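Local structure of transcription factor IWS1 (Saccharomyces cerevisiae, 3NFQ) at residues A105-P110 against E143-E148; G91-P94 against I98-S101. The protein takes part, through a conserved central domain among others, in regulating transcription by RNA polymerase II, and may act during and after recruitment of the TATA-binding protein. All coordinates share one frame; numbering follows the deposited sequence.

Contact 1: residues A105-P110 against E143-E148; sequences ALNDLP and EKLIAE
Asn107, toward the C-terminal end of helix 96-107, faces Leu145 on helix 136-149, and with CA atoms 7.0 Å apart these are the two residues whose backbones come nearest across the segments. The contact is small, burying 163 Å² in all, and three side chains, those of Asn107, Leu145 and Lys144, account for most of it. Leu145 supplies the apolar part. One of its methyls, CD2, lies 3.5 Å from Asn107 ND2 and also rests on the backbone, 4.0 Å from Asn107 CA. The leucine side chain therefore fits against the root of the asparagine as well as its amide, the two side chains crossing at roughly a right angle. The same methyl comes only marginally close to Leu106 O, which already accepts a hydrogen bond from Leu109 N. Leu106 also starts out toward helix 136-149, and its buried side chain touches Trp149 of that helix as well as Leu78 and Leu121. Two helices of the TFIIS N-terminal-type bundle meet here at the border between core and surface, Leu106 and Leu145 being buried, Asn107 partly exposed and Lys144 exposed. Around the two polar residues the link is indirect. Asn107 holds CG anti to its backbone nitrogen (chi1 -178°), which carries the amide across to the other helix although its CB does not point there. Lys144 bends at chi3 (148°), and its NZ ends 3.6 Å from Asn107 ND2. Both nitrogens are donors and cannot bond each other; a water between the side chains accepts from Lys144 NZ at 2.6 Å and donates to Asn107 OD1 at 3.2 Å.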
loop_
_atom_site.group_PDB
_atom_site.type_symbol
_atom_site.label_atom_id
_atom_site.label_comp_id
_atom_site.label_asym_id
_atom_site.label_seq_id
_atom_site.Cartn_x
_atom_site.Cartn_y
_atom_site.Cartn_z
ATOM N N ALA A 105 2.035 -6.864 -5.946
ATOM C CA ALA A 105 1.244 -6.033 -6.838
ATOM C C ALA A 105 2.009 -4.822 -7.335
ATOM O O ALA A 105 1.876 -4.480 -8.499
ATOM C CB ALA A 105 -0.084 -5.613 -6.139
ATOM N N LEU A 106 2.837 -4.182 -6.507
ATOM C CA LEU A 106 3.615 -3.015 -6.928
ATOM C C LEU A 106 4.730 -3.408 -7.920
ATOM O O LEU A 106 5.191 -2.578 -8.716
ATOM C CB LEU A 106 4.303 -2.349 -5.757
ATOM C CG LEU A 106 3.432 -1.594 -4.723
ATOM C CD1 LEU A 106 4.205 -1.370 -3.465
ATOM C CD2 LEU A 106 2.951 -0.259 -5.350
ATOM N N ASN A 107 5.128 -4.676 -7.884
ATOM C CA ASN A 107 6.229 -5.145 -8.722
ATOM C C ASN A 107 5.885 -5.046 -10.205
ATOM O O ASN A 107 6.768 -4.908 -11.052
ATOM C CB ASN A 107 6.595 -6.572 -8.331
ATOM C CG ASN A 107 7.757 -7.083 -9.118
ATOM O OD1 ASN A 107 7.603 -7.945 -9.956
ATOM N ND2 ASN A 107 8.879 -6.451 -8.964
ATOM N N ASP A 108 4.594 -5.057 -10.498
ATOM C CA ASP A 108 4.058 -5.028 -11.849
ATOM C C ASP A 108 3.582 -3.635 -12.359
ATOM O O ASP A 108 3.196 -3.509 -13.522
ATOM C CB ASP A 108 2.851 -5.977 -11.913
ATOM C CG ASP A 108 3.223 -7.444 -11.689
ATOM O OD1 ASP A 108 4.221 -7.915 -12.278
ATOM O OD2 ASP A 108 2.497 -8.115 -10.917
ATOM N N LEU A 109 3.594 -2.611 -11.507
ATOM C CA LEU A 109 3.079 -1.298 -11.843
ATOM C C LEU A 109 4.179 -0.404 -12.350
ATOM O O LEU A 109 5.261 -0.416 -11.780
ATOM C CB LEU A 109 2.530 -0.627 -10.576
ATOM C CG LEU A 109 1.061 -0.414 -10.317
ATOM C CD1 LEU A 109 0.948 0.523 -9.101
ATOM C CD2 LEU A 109 0.300 0.205 -11.520
ATOM N N PRO A 110 3.927 0.357 -13.436
ATOM C CA PRO A 110 4.978 1.244 -13.942
ATOM C C PRO A 110 5.237 2.529 -13.108
ATOM O O PRO A 110 5.111 3.661 -13.618
ATOM C CB PRO A 110 4.526 1.551 -15.380
ATOM C CG PRO A 110 3.031 1.364 -15.345
ATOM C CD PRO A 110 2.737 0.327 -14.318
ATOM N N GLU A 143 14.328 -2.864 -2.161
ATOM C CA GLU A 143 15.552 -2.266 -2.681
ATOM C C GLU A 143 15.626 -2.350 -4.209
ATOM O O GLU A 143 16.050 -1.399 -4.851
ATOM C CB GLU A 143 16.740 -2.965 -1.992
ATOM C CG GLU A 143 18.033 -2.755 -2.601
ATOM C CD GLU A 143 19.060 -3.715 -2.026
ATOM O OE1 GLU A 143 19.705 -4.382 -2.870
ATOM O OE2 GLU A 143 19.155 -3.836 -0.749
ATOM N N LYS A 144 15.188 -3.464 -4.790
ATOM C CA LYS A 144 15.088 -3.584 -6.254
ATOM C C LYS A 144 14.087 -2.606 -6.827
ATOM O O LYS A 144 14.331 -1.976 -7.859
ATOM C CB LYS A 144 14.647 -4.998 -6.651
ATOM C CG LYS A 144 14.397 -5.115 -8.158
ATOM C CD LYS A 144 13.477 -6.318 -8.412
ATOM C CE LYS A 144 12.561 -6.131 -9.626
ATOM N NZ LYS A 144 12.164 -7.586 -9.986
ATOM N N LEU A 145 12.935 -2.476 -6.165
ATOM C CA LEU A 145 11.880 -1.627 -6.723
ATOM C C LEU A 145 12.275 -0.159 -6.643
ATOM O O LEU A 145 12.042 0.590 -7.582
ATOM C CB LEU A 145 10.586 -1.815 -5.968
ATOM C CG LEU A 145 9.944 -3.167 -6.325
ATOM C CD1 LEU A 145 8.712 -3.329 -5.417
ATOM C CD2 LEU A 145 9.541 -3.179 -7.764
ATOM N N ILE A 146 12.806 0.264 -5.531
ATOM C CA ILE A 146 13.181 1.685 -5.459
ATOM C C ILE A 146 14.244 2.100 -6.508
ATOM O O ILE A 146 14.191 3.209 -7.073
ATOM C CB ILE A 146 13.563 2.122 -3.998
ATOM C CG1 ILE A 146 13.510 3.645 -3.844
ATOM C CG2 ILE A 146 14.853 1.604 -3.542
ATOM C CD1 ILE A 146 12.050 4.108 -3.634
ATOM N N ALA A 147 15.237 1.240 -6.708
ATOM C CA ALA A 147 16.262 1.449 -7.749
ATOM C C ALA A 147 15.626 1.527 -9.109
ATOM O O ALA A 147 15.946 2.398 -9.922
ATOM C CB ALA A 147 17.309 0.311 -7.688
ATOM N N GLU A 148 14.708 0.621 -9.376
ATOM C CA GLU A 148 14.067 0.568 -10.647
ATOM C C GLU A 148 13.180 1.793 -10.888
ATOM O O GLU A 148 13.205 2.399 -11.974
ATOM C CB GLU A 148 13.247 -0.717 -10.704
ATOM C CG GLU A 148 12.516 -0.929 -11.956
ATOM C CD GLU A 148 11.756 -2.241 -11.955
ATOM O OE1 GLU A 148 12.340 -3.286 -11.611
ATOM O OE2 GLU A 148 10.569 -2.242 -12.329
HETATM O O HOH W 1 10.261 -7.890 -11.801
#

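Contact 2: residues G91-P94 against I98-S101; sequences GSLP and IQKS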
loop_
_atom_site.group_PDB
_atom_site.type_symbol
_atom_site.label_atom_id
_atom_site.label_comp_id
_atom_site.label_asym_id
_atom_site.label_seq_id
_atom_site.Cartn_x
_atom_site.Cartn_y
_atom_site.Cartn_z
ATOM N N GLY A 91 7.126 1.703 15.234
ATOM C CA GLY A 91 7.952 1.026 14.266
ATOM C C GLY A 91 7.335 -0.241 13.730
ATOM O O GLY A 91 7.908 -0.866 12.837
ATOM N N SER A 92 6.153 -0.598 14.239
ATOM C CA SER A 92 5.536 -1.877 13.859
ATOM C C SER A 92 4.877 -1.811 12.470
ATOM O O SER A 92 4.465 -0.743 11.990
ATOM C CB SER A 92 4.570 -2.333 14.925
ATOM O OG SER A 92 3.460 -1.484 14.910
ATOM N N LEU A 93 4.767 -2.978 11.839
ATOM C CA LEU A 93 4.409 -3.063 10.460
ATOM C C LEU A 93 3.090 -3.835 10.287
ATOM O O LEU A 93 2.669 -4.539 11.214
ATOM C CB LEU A 93 5.550 -3.775 9.739
ATOM C CG LEU A 93 6.808 -2.902 9.702
ATOM C CD1 LEU A 93 7.916 -3.757 9.239
ATOM C CD2 LEU A 93 6.529 -1.665 8.782
ATOM N N PRO A 94 2.440 -3.694 9.128
ATOM C CA PRO A 94 1.264 -4.589 8.936
ATOM C C PRO A 94 1.714 -6.025 8.845
ATOM O O PRO A 94 2.902 -6.334 8.849
ATOM C CB PRO A 94 0.683 -4.128 7.602
ATOM C CG PRO A 94 1.953 -3.545 6.816
ATOM C CD PRO A 94 2.716 -2.853 7.942
ATOM N N ILE A 98 -0.127 -8.770 4.184
ATOM C CA ILE A 98 -0.362 -7.462 3.563
ATOM C C ILE A 98 0.923 -6.938 2.867
ATOM O O ILE A 98 0.880 -6.424 1.741
ATOM C CB ILE A 98 -0.906 -6.457 4.588
ATOM C CG1 ILE A 98 -2.405 -6.659 4.785
ATOM C CG2 ILE A 98 -0.597 -4.919 4.095
ATOM C CD1 ILE A 98 -2.888 -6.110 6.070
ATOM N N GLN A 99 2.070 -7.083 3.529
ATOM C CA GLN A 99 3.322 -6.614 2.927
ATOM C C GLN A 99 3.590 -7.356 1.632
ATOM O O GLN A 99 3.831 -6.752 0.611
ATOM C CB GLN A 99 4.501 -6.836 3.855
ATOM C CG GLN A 99 4.445 -6.111 5.227
ATOM C CD GLN A 99 5.639 -6.458 6.096
ATOM O OE1 GLN A 99 6.758 -6.543 5.605
ATOM N NE2 GLN A 99 5.418 -6.638 7.393
ATOM N N LYS A 100 3.523 -8.677 1.685
ATOM C CA LYS A 100 3.870 -9.476 0.527
ATOM C C LYS A 100 2.877 -9.278 -0.625
ATOM O O LYS A 100 3.269 -9.161 -1.800
ATOM C CB LYS A 100 3.907 -10.942 0.932
ATOM C CG LYS A 100 4.513 -11.731 -0.176
ATOM C CD LYS A 100 4.353 -13.224 0.072
ATOM C CE LYS A 100 5.202 -13.950 -0.968
ATOM N NZ LYS A 100 5.348 -15.362 -0.539
ATOM N N SER A 101 1.590 -9.208 -0.296
ATOM C CA SER A 101 0.593 -8.990 -1.347
ATOM C C SER A 101 0.746 -7.649 -2.005
ATOM O O SER A 101 0.639 -7.520 -3.231
ATOM C CB SER A 101 -0.831 -9.075 -0.809
ATOM O OG SER A 101 -1.046 -10.402 -0.346
#
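This is a local contact between a loop and the helix it leads into: Leu93 and Pro94, in the connection that follows helix 77-85, meet Ile98 and Gln99 in the early part of helix 96-107. Both a polar and an apolar component support that reading, and together they bury 189 Å². The polar one is a hydrogen bond from Gln99 NE2 to Pro94 O, 2.9 Å long and nearly straight, with an angle of 167° at the hydrogen. The oxygen lies almost in the plane of the glutamine amide, in line with an N-H of that planar group, while seen from the carbonyl the nitrogen is tilted 31° from the plane. Gln99 sets CG beside its backbone nitrogen (chi1 -61°) and then runs extended, a shape that sends the amide back along the chain toward the loop. In passing, its CG lies 3.9 Å from Pro94 CG, and its NE2 comes within 3.7 Å of Leu93 CB. The proline ring thus has the glutamine stem against one of its carbons, crossing at about a right angle. Ile98 provides the apolar component: its CG2 branch approaches Pro94 CB at 3.8 Å and Pro94 CG at 4.0 Å, so a single methyl covers two neighbouring ring atoms. Ser95 OG adds a hydrogen bond with Ile98 N at the start of the same helix. Tyr128 of helix 121-130 touches Leu93, Pro94 and Gln99, tying loop and helix to a third element. The arrangement is a side-chain-to-backbone hydrogen bond linking the first turns of a helix to the loop before it, within the all-helical TFIIS N-terminal-type domain.

Contacts 1 and 2 share helix 96-107 and lie in series along the chain, contact 2 near the start of that helix and contact 1 toward its C-terminal end, with centres about 16 Å apart. They differ in reach: contact 2 joins segments separated by three residues, whereas contact 1 spans 32 residues, mostly helical, to bring in helix 136-149. Their segments adjoin in sequence but do not otherwise touch. Helix 96-107 meets the preceding loop at one end and helix 136-149 at the other, which joins it to two parts of the TFIIS N-terminal-type helical domain.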